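Local coordinates for PhnB-like domain-containing protein (Pseudomonas aeruginosa, PDB 1U69), which is of unknown function but belongs to a glyoxalase-clan family and is considered a potential drug-resistance protein, at residues S15-A20 against L52-R57; N95-N100 against I116-T121. One frame throughout, in Å; residues are numbered along the deposited sequence.

Contact 1 (S15-A20 against L52-R57); sequences SAALEA and LTVEFR
V54 packs its CG2 methyl against A17 and L18, where helix 17-27 meets strand 51-58. The helix lies on one face of a mixed four-stranded sheet. It follows strand 7-13, outermost in the sheet within this chain, and precedes three further strands, the beta-alpha-beta-beta-beta chain order found in the glyoxalase clan.

The apolar contacts are few and centre on one methyl. V54 CG2 lies 3.9 Å from A17 CB. It also lies 4.0 Å from L18 CB, so it meets two successive residues of the first helical turn. The branch is set by chi1 of V54, -180°. This puts CG1 anti to the backbone N and swings CG2 to the side of that N. CG1 stands back at 5.6 Å from A17 CB. The V54 side chain also touches A21, one turn further along the helix. L18 has its CG anti to its backbone N (chi1 -175°), and its side chain reaches V36 on the neighbouring strand 31-38.

No hydrogen bond joins the two segments. Polar bonds hold each one separately. A16 is the N-cap residue, and its O accepts A20 N at 2.9 Å to close the first turn. A17 N is bonded to N67 OD1, which ties the helix start to the end of strand 61-67. In strand 51-58, V54 pairs with G65 through the backbone. Just before it, L52 and T53 both face H37 in a classic beta bulge.

The backbones come close here. The CA atoms of L18 and V54 are 6.1 Å apart. V54 CG2 reaches the helix backbone itself, lying 3.7 Å from L18 N and 3.8 Å from L18 CA.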
ATOM      1  N   SER A  15     -22.275 -19.382   4.978  1.00 15.30           N
ATOM      2  CA  SER A  15     -23.066 -18.670   5.976  1.00 16.03           C
ATOM      3  C   SER A  15     -22.283 -18.124   7.181  1.00 15.38           C
ATOM      4  O   SER A  15     -22.826 -18.088   8.280  1.00 18.02           O
ATOM      5  CB  SER A  15     -24.155 -19.602   6.515  1.00 16.23           C
ATOM      6  OG  SER A  15     -23.612 -20.396   7.562  1.00 20.18           O
ATOM      7  N   ALA A  16     -21.023 -17.742   7.007  1.00 14.25           N
ATOM      8  CA  ALA A  16     -20.191 -17.296   8.129  1.00 13.13           C
ATOM      9  C   ALA A  16     -19.438 -15.985   7.874  1.00 12.10           C
ATOM     10  O   ALA A  16     -18.552 -15.628   8.661  1.00 10.87           O
ATOM     11  CB  ALA A  16     -19.193 -18.383   8.469  1.00 14.12           C
ATOM     12  N   ALA A  17     -19.773 -15.264   6.798  1.00 11.07           N
ATOM     13  CA  ALA A  17     -19.015 -14.068   6.413  1.00 10.57           C
ATOM     14  C   ALA A  17     -18.947 -13.014   7.508  1.00 10.59           C
ATOM     15  O   ALA A  17     -17.895 -12.415   7.730  1.00  9.76           O
ATOM     16  CB  ALA A  17     -19.578 -13.450   5.118  1.00 10.64           C
ATOM     17  N   LEU A  18     -20.065 -12.765   8.183  1.00 10.14           N
ATOM     18  CA  LEU A  18     -20.081 -11.741   9.228  1.00 10.60           C
ATOM     19  C   LEU A  18     -19.225 -12.167  10.419  1.00 10.36           C
ATOM     20  O   LEU A  18     -18.491 -11.353  10.960  1.00  9.68           O
ATOM     21  CB  LEU A  18     -21.507 -11.407   9.672  1.00 10.84           C
ATOM     22  CG  LEU A  18     -21.644 -10.252  10.679  1.00 11.59           C
ATOM     23  CD1 LEU A  18     -20.954  -8.965  10.205  1.00 12.90           C
ATOM     24  CD2 LEU A  18     -23.134 -10.003  10.965  1.00 13.17           C
ATOM     25  N   GLU A  19     -19.329 -13.432  10.824  1.00 10.73           N
ATOM     26  CA  GLU A  19     -18.545 -13.948  11.947  1.00 10.94           C
ATOM     27  C   GLU A  19     -17.061 -13.836  11.646  1.00 10.13           C
ATOM     28  O   GLU A  19     -16.292 -13.429  12.509  1.00 10.25           O
ATOM     29  CB  GLU A  19     -18.876 -15.413  12.275  1.00 11.14           C
ATOM     30  CG  GLU A  19     -18.078 -15.964  13.473  1.00 14.05           C
ATOM     31  CD  GLU A  19     -18.204 -17.463  13.670  1.00 18.17           C
ATOM     32  OE1 GLU A  19     -19.224 -18.045  13.225  1.00 21.80           O
ATOM     33  OE2 GLU A  19     -17.293 -18.064  14.291  1.00 16.32           O
ATOM     34  N   ALA A  20     -16.674 -14.235  10.428  1.00  9.10           N
ATOM     35  CA  ALA A  20     -15.279 -14.191  10.002  1.00  8.63           C
ATOM     36  C   ALA A  20     -14.759 -12.776   9.998  1.00  8.55           C
ATOM     37  O   ALA A  20     -13.723 -12.502  10.586  1.00  7.91           O
ATOM     38  CB  ALA A  20     -15.123 -14.809   8.639  1.00  8.43           C
ATOM     39  N   LEU A  52     -25.790 -11.505   2.819  1.00  9.75           N
ATOM     40  CA  LEU A  52     -25.288 -11.948   1.521  1.00  9.48           C
ATOM     41  C   LEU A  52     -23.795 -11.636   1.396  1.00  9.59           C
ATOM     42  O   LEU A  52     -22.991 -12.527   1.102  1.00  8.97           O
ATOM     43  CB  LEU A  52     -26.083 -11.301   0.385  1.00 10.17           C
ATOM     44  CG  LEU A  52     -25.656 -11.615  -1.047  1.00 11.56           C
ATOM     45  CD1 LEU A  52     -25.774 -13.094  -1.307  1.00 13.90           C
ATOM     46  CD2 LEU A  52     -26.487 -10.826  -2.041  1.00 12.63           C
ATOM     47  N   THR A  53     -23.426 -10.374   1.599  1.00  9.45           N
ATOM     48  CA  THR A  53     -22.009 -10.000   1.662  1.00 10.17           C
ATOM     49  C   THR A  53     -21.704  -9.101   2.846  1.00 10.10           C
ATOM     50  O   THR A  53     -22.578  -8.421   3.393  1.00  9.98           O
ATOM     51  CB  THR A  53     -21.521  -9.288   0.390  1.00 10.27           C
ATOM     52  OG1 THR A  53     -22.264  -8.071   0.179  1.00 11.85           O
ATOM     53  CG2 THR A  53     -21.717 -10.137  -0.857  1.00 11.11           C
ATOM     54  N   VAL A  54     -20.424  -9.068   3.191  1.00  9.75           N
ATOM     55  CA  VAL A  54     -19.912  -8.195   4.242  1.00  9.64           C
ATOM     56  C   VAL A  54     -18.649  -7.525   3.708  1.00  9.69           C
ATOM     57  O   VAL A  54     -17.704  -8.209   3.309  1.00 10.14           O
ATOM     58  CB  VAL A  54     -19.550  -8.989   5.504  1.00  9.30           C
ATOM     59  CG1 VAL A  54     -19.026  -8.049   6.571  1.00 10.07           C
ATOM     60  CG2 VAL A  54     -20.750  -9.815   6.026  1.00  9.95           C
ATOM     61  N   GLU A  55     -18.644  -6.199   3.680  1.00  9.56           N
ATOM     62  CA  GLU A  55     -17.436  -5.454   3.335  1.00 10.21           C
ATOM     63  C   GLU A  55     -16.585  -5.326   4.583  1.00  9.80           C
ATOM     64  O   GLU A  55     -17.084  -5.000   5.648  1.00 10.16           O
ATOM     65  CB  GLU A  55     -17.768  -4.071   2.780  1.00 10.16           C
ATOM     66  CG  GLU A  55     -18.588  -4.050   1.498  1.00 13.53           C
ATOM     67  CD  GLU A  55     -18.918  -2.627   1.070  1.00 16.38           C
ATOM     68  OE1 GLU A  55     -17.999  -1.780   1.047  1.00 20.90           O
ATOM     69  OE2 GLU A  55     -20.083  -2.341   0.794  1.00 17.97           O
ATOM     70  N   PHE A  56     -15.292  -5.607   4.457  1.00  9.48           N
ATOM     71  CA  PHE A  56     -14.362  -5.423   5.562  1.00  9.31           C
ATOM     72  C   PHE A  56     -12.982  -5.088   5.041  1.00  9.73           C
ATOM     73  O   PHE A  56     -12.747  -5.179   3.848  1.00 10.21           O
ATOM     74  CB  PHE A  56     -14.354  -6.641   6.503  1.00  9.96           C
ATOM     75  CG  PHE A  56     -13.791  -7.927   5.904  1.00  9.27           C
ATOM     76  CD1 PHE A  56     -12.474  -8.308   6.139  1.00  8.97           C
ATOM     77  CD2 PHE A  56     -14.604  -8.790   5.172  1.00  9.38           C
ATOM     78  CE1 PHE A  56     -11.976  -9.507   5.616  1.00  8.90           C
ATOM     79  CE2 PHE A  56     -14.107  -9.992   4.689  1.00 10.38           C
ATOM     80  CZ  PHE A  56     -12.800 -10.337   4.910  1.00  9.12           C
ATOM     81  N   ARG A  57     -12.105  -4.620   5.922  1.00  8.88           N
ATOM     82  CA  ARG A  57     -10.742  -4.275   5.530  1.00  9.66           C
ATOM     83  C   ARG A  57      -9.796  -4.951   6.471  1.00  9.89           C
ATOM     84  O   ARG A  57     -10.010  -4.914   7.687  1.00  9.77           O
ATOM     85  CB  ARG A  57     -10.523  -2.758   5.579  1.00 10.39           C
ATOM     86  CG  ARG A  57      -9.195  -2.279   4.988  1.00 12.78           C
ATOM     87  CD  ARG A  57      -8.997  -0.778   5.089  1.00 16.80           C
ATOM     88  NE  ARG A  57      -9.523  -0.349   6.373  1.00 19.71           N
ATOM     89  CZ  ARG A  57     -10.653   0.339   6.549  1.00 21.27           C
ATOM     90  NH1 ARG A  57     -11.381   0.780   5.518  1.00 25.51           N
ATOM     91  NH2 ARG A  57     -11.038   0.635   7.772  1.00 19.89           N
TER

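Contact 2 (N95-N100 against I116-T121); sequences NAIVDN and ISWQIT
W118 NE1 is hydrogen-bonded to OD2 of D112, while I97 lies over one face of its indole. The same carboxylate uses OD1 to accept I116 N, so D112 grips both the ring and the backbone two residues before it. This ties down the pyrrole side of the buried indole.

Across the contact everything is apolar. Of residues 95-100, I97 alone reaches 116-121. Its CG1 arm lies beside the backbone N (chi1 -63°) and extends outward, with chi2 at 153°. The arm passes over one ring face of W118, and the two side chains cross at about a right angle. I97 CD1 lies 3.8 Å from W118 CG and also 3.8 Å from W118 CB. The second branch lies above and beyond the CD1 edge, with I97 CG2 4.0 Å from W118 CD1.

The same terminal methyl has another partner. I97 CD1 meets I120 CD1 tip to tip at 3.6 Å. W118 and I120 are two apart on the strand and both point to the helix, so I97 CD1 touches both.

Other aromatic rings complete the setting of W118. F28 stacks on it, Y24 meets it edge to face, and F80 meets it with planes at about 30°. The CA atoms of I97 and W118 are 8.1 Å apart, a separation bridged by side chains. The result is a helix laid on a mixed sheet through its buried face, as in the alpha-beta layers of the glyoxalase-clan fold.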
ATOM      1  N   ASN A  95      -1.172 -17.582  16.893  1.00 10.54           N
ATOM      2  CA  ASN A  95      -2.008 -18.235  17.886  1.00 10.54           C
ATOM      3  C   ASN A  95      -3.481 -17.883  17.716  1.00 10.44           C
ATOM      4  O   ASN A  95      -4.348 -18.737  17.896  1.00 10.99           O
ATOM      5  CB  ASN A  95      -1.535 -17.875  19.281  1.00 10.50           C
ATOM      6  CG  ASN A  95      -0.247 -18.574  19.661  1.00 10.56           C
ATOM      7  OD1 ASN A  95       0.090 -19.643  19.133  1.00 12.95           O
ATOM      8  ND2 ASN A  95       0.496 -17.961  20.577  1.00 11.68           N
ATOM      9  N   ALA A  96      -3.768 -16.638  17.357  1.00 10.71           N
ATOM     10  CA  ALA A  96      -5.152 -16.212  17.161  1.00 10.89           C
ATOM     11  C   ALA A  96      -5.851 -17.013  16.079  1.00 11.00           C
ATOM     12  O   ALA A  96      -6.966 -17.496  16.286  1.00 11.11           O
ATOM     13  CB  ALA A  96      -5.208 -14.726  16.844  1.00 10.96           C
ATOM     14  N   ILE A  97      -5.176 -17.177  14.936  1.00 10.72           N
ATOM     15  CA  ILE A  97      -5.741 -17.883  13.791  1.00 11.14           C
ATOM     16  C   ILE A  97      -5.883 -19.367  14.121  1.00 10.47           C
ATOM     17  O   ILE A  97      -6.922 -19.987  13.870  1.00 11.68           O
ATOM     18  CB  ILE A  97      -4.867 -17.657  12.516  1.00 11.26           C
ATOM     19  CG1 ILE A  97      -4.863 -16.170  12.122  1.00 12.40           C
ATOM     20  CG2 ILE A  97      -5.347 -18.512  11.366  1.00 11.53           C
ATOM     21  CD1 ILE A  97      -3.620 -15.740  11.361  1.00 14.25           C
ATOM     22  N   VAL A  98      -4.829 -19.942  14.675  1.00  9.54           N
ATOM     23  CA  VAL A  98      -4.770 -21.373  14.910  1.00 10.13           C
ATOM     24  C   VAL A  98      -5.731 -21.769  16.035  1.00  9.99           C
ATOM     25  O   VAL A  98      -6.479 -22.745  15.923  1.00 10.33           O
ATOM     26  CB  VAL A  98      -3.319 -21.803  15.253  1.00  9.85           C
ATOM     27  CG1 VAL A  98      -3.268 -23.256  15.756  1.00  9.96           C
ATOM     28  CG2 VAL A  98      -2.427 -21.638  14.028  1.00 10.76           C
ATOM     29  N   ASP A  99      -5.747 -20.982  17.092  1.00 11.03           N
ATOM     30  CA  ASP A  99      -6.564 -21.339  18.243  1.00 10.94           C
ATOM     31  C   ASP A  99      -8.056 -21.251  17.952  1.00 11.94           C
ATOM     32  O   ASP A  99      -8.814 -22.020  18.506  1.00 11.58           O
ATOM     33  CB  ASP A  99      -6.271 -20.449  19.441  1.00 10.62           C
ATOM     34  CG  ASP A  99      -4.881 -20.652  20.006  1.00  9.92           C
ATOM     35  OD1 ASP A  99      -4.248 -21.711  19.764  1.00 12.67           O
ATOM     36  OD2 ASP A  99      -4.361 -19.765  20.714  1.00 10.12           O
ATOM     37  N   ASN A 100      -8.493 -20.290  17.147  1.00 12.08           N
ATOM     38  CA  ASN A 100      -9.932 -20.139  16.893  1.00 12.58           C
ATOM     39  C   ASN A 100     -10.424 -21.092  15.819  1.00 12.24           C
ATOM     40  O   ASN A 100     -10.853 -20.658  14.751  1.00 12.35           O
ATOM     41  CB  ASN A 100     -10.306 -18.701  16.525  1.00 13.32           C
ATOM     42  CG  ASN A 100     -11.796 -18.550  16.178  1.00 16.02           C
ATOM     43  OD1 ASN A 100     -12.686 -18.965  16.943  1.00 17.08           O
ATOM     44  ND2 ASN A 100     -12.070 -17.965  15.019  1.00 17.16           N
ATOM     45  N   ILE A 116      -9.326 -20.528   5.332  1.00  9.56           N
ATOM     46  CA  ILE A 116      -8.507 -19.587   4.558  1.00  9.45           C
ATOM     47  C   ILE A 116      -7.079 -19.639   5.066  1.00  8.58           C
ATOM     48  O   ILE A 116      -6.845 -19.697   6.273  1.00  9.07           O
ATOM     49  CB  ILE A 116      -9.099 -18.177   4.662  1.00  9.51           C
ATOM     50  CG1 ILE A 116     -10.431 -18.153   3.903  1.00 11.35           C
ATOM     51  CG2 ILE A 116      -8.123 -17.131   4.143  1.00 10.42           C
ATOM     52  CD1 ILE A 116     -11.354 -17.104   4.348  1.00 14.19           C
ATOM     53  N   SER A 117      -6.125 -19.628   4.149  1.00  8.39           N
ATOM     54  CA  SER A 117      -4.714 -19.698   4.494  1.00  8.45           C
ATOM     55  C   SER A 117      -4.134 -18.322   4.830  1.00  8.89           C
ATOM     56  O   SER A 117      -4.338 -17.350   4.104  1.00  8.53           O
ATOM     57  CB  SER A 117      -3.900 -20.302   3.344  1.00  8.62           C
ATOM     58  OG  SER A 117      -4.085 -21.719   3.239  1.00  8.46           O
ATOM     59  N   TRP A 118      -3.414 -18.257   5.940  1.00  7.93           N
ATOM     60  CA  TRP A 118      -2.663 -17.079   6.348  1.00  8.01           C
ATOM     61  C   TRP A 118      -1.204 -17.472   6.486  1.00  8.29           C
ATOM     62  O   TRP A 118      -0.915 -18.597   6.873  1.00 10.06           O
ATOM     63  CB  TRP A 118      -3.169 -16.571   7.706  1.00  8.25           C
ATOM     64  CG  TRP A 118      -4.568 -16.087   7.670  1.00  7.28           C
ATOM     65  CD1 TRP A 118      -5.695 -16.850   7.708  1.00  7.97           C
ATOM     66  CD2 TRP A 118      -5.006 -14.732   7.559  1.00  7.15           C
ATOM     67  NE1 TRP A 118      -6.812 -16.050   7.636  1.00  8.40           N
ATOM     68  CE2 TRP A 118      -6.416 -14.745   7.543  1.00  7.19           C
ATOM     69  CE3 TRP A 118      -4.347 -13.498   7.478  1.00  7.37           C
ATOM     70  CZ2 TRP A 118      -7.179 -13.585   7.453  1.00  6.45           C
ATOM     71  CZ3 TRP A 118      -5.111 -12.342   7.377  1.00  7.47           C
ATOM     72  CH2 TRP A 118      -6.510 -12.398   7.357  1.00  7.89           C
ATOM     73  N   GLN A 119      -0.301 -16.553   6.156  1.00  6.68           N
ATOM     74  CA  GLN A 119       1.118 -16.682   6.460  1.00  7.09           C
ATOM     75  C   GLN A 119       1.478 -15.567   7.437  1.00  7.57           C
ATOM     76  O   GLN A 119       1.222 -14.401   7.168  1.00  7.52           O
ATOM     77  CB  GLN A 119       1.973 -16.532   5.207  1.00  7.51           C
ATOM     78  CG  GLN A 119       1.764 -17.598   4.148  1.00  9.59           C
ATOM     79  CD  GLN A 119       2.571 -17.272   2.915  1.00  9.68           C
ATOM     80  OE1 GLN A 119       3.796 -17.163   3.004  1.00  8.69           O
ATOM     81  NE2 GLN A 119       1.903 -17.083   1.771  1.00  9.41           N
ATOM     82  N   ILE A 120       2.033 -15.930   8.592  1.00  8.80           N
ATOM     83  CA  ILE A 120       2.509 -14.967   9.555  1.00  9.49           C
ATOM     84  C   ILE A 120       4.023 -14.978   9.410  1.00  9.77           C
ATOM     85  O   ILE A 120       4.699 -15.888   9.887  1.00  9.33           O
ATOM     86  CB  ILE A 120       2.057 -15.320  10.994  1.00  9.79           C
ATOM     87  CG1 ILE A 120       0.532 -15.577  11.053  1.00  9.95           C
ATOM     88  CG2 ILE A 120       2.494 -14.222  11.950  1.00 10.36           C
ATOM     89  CD1 ILE A 120      -0.332 -14.495  10.514  1.00 11.13           C
ATOM     90  N   THR A 121       4.518 -13.993   8.665  1.00  9.87           N
ATOM     91  CA  THR A 121       5.862 -14.005   8.087  1.00 10.79           C
ATOM     92  C   THR A 121       6.681 -12.817   8.579  1.00 11.31           C
ATOM     93  O   THR A 121       6.504 -11.699   8.113  1.00 11.37           O
ATOM     94  CB  THR A 121       5.758 -13.945   6.551  1.00 10.95           C
ATOM     95  OG1 THR A 121       4.928 -15.010   6.081  1.00 10.55           O
ATOM     96  CG2 THR A 121       7.113 -14.176   5.880  1.00 10.34           C
TER

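Overall arrangement
Contacts 1 and 2 follow one another along the chain and belong to two different sheets. Both sheets have strand order 1-4-3-2, and each contact sets a helix against an inner strand. Contact 1 uses the start of its helix, contact 2 the last turn. The contact centres are about 18 Å apart; their nearest atoms are about 5 Å apart and do not touch. Helix 17-27 runs from one to the other: A17 and L18 serve contact 1, while Y24 and nearby F28 reach W118 of contact 2. W114 also links the regions, touching A16, A20 and N100. No active site is established for this protein.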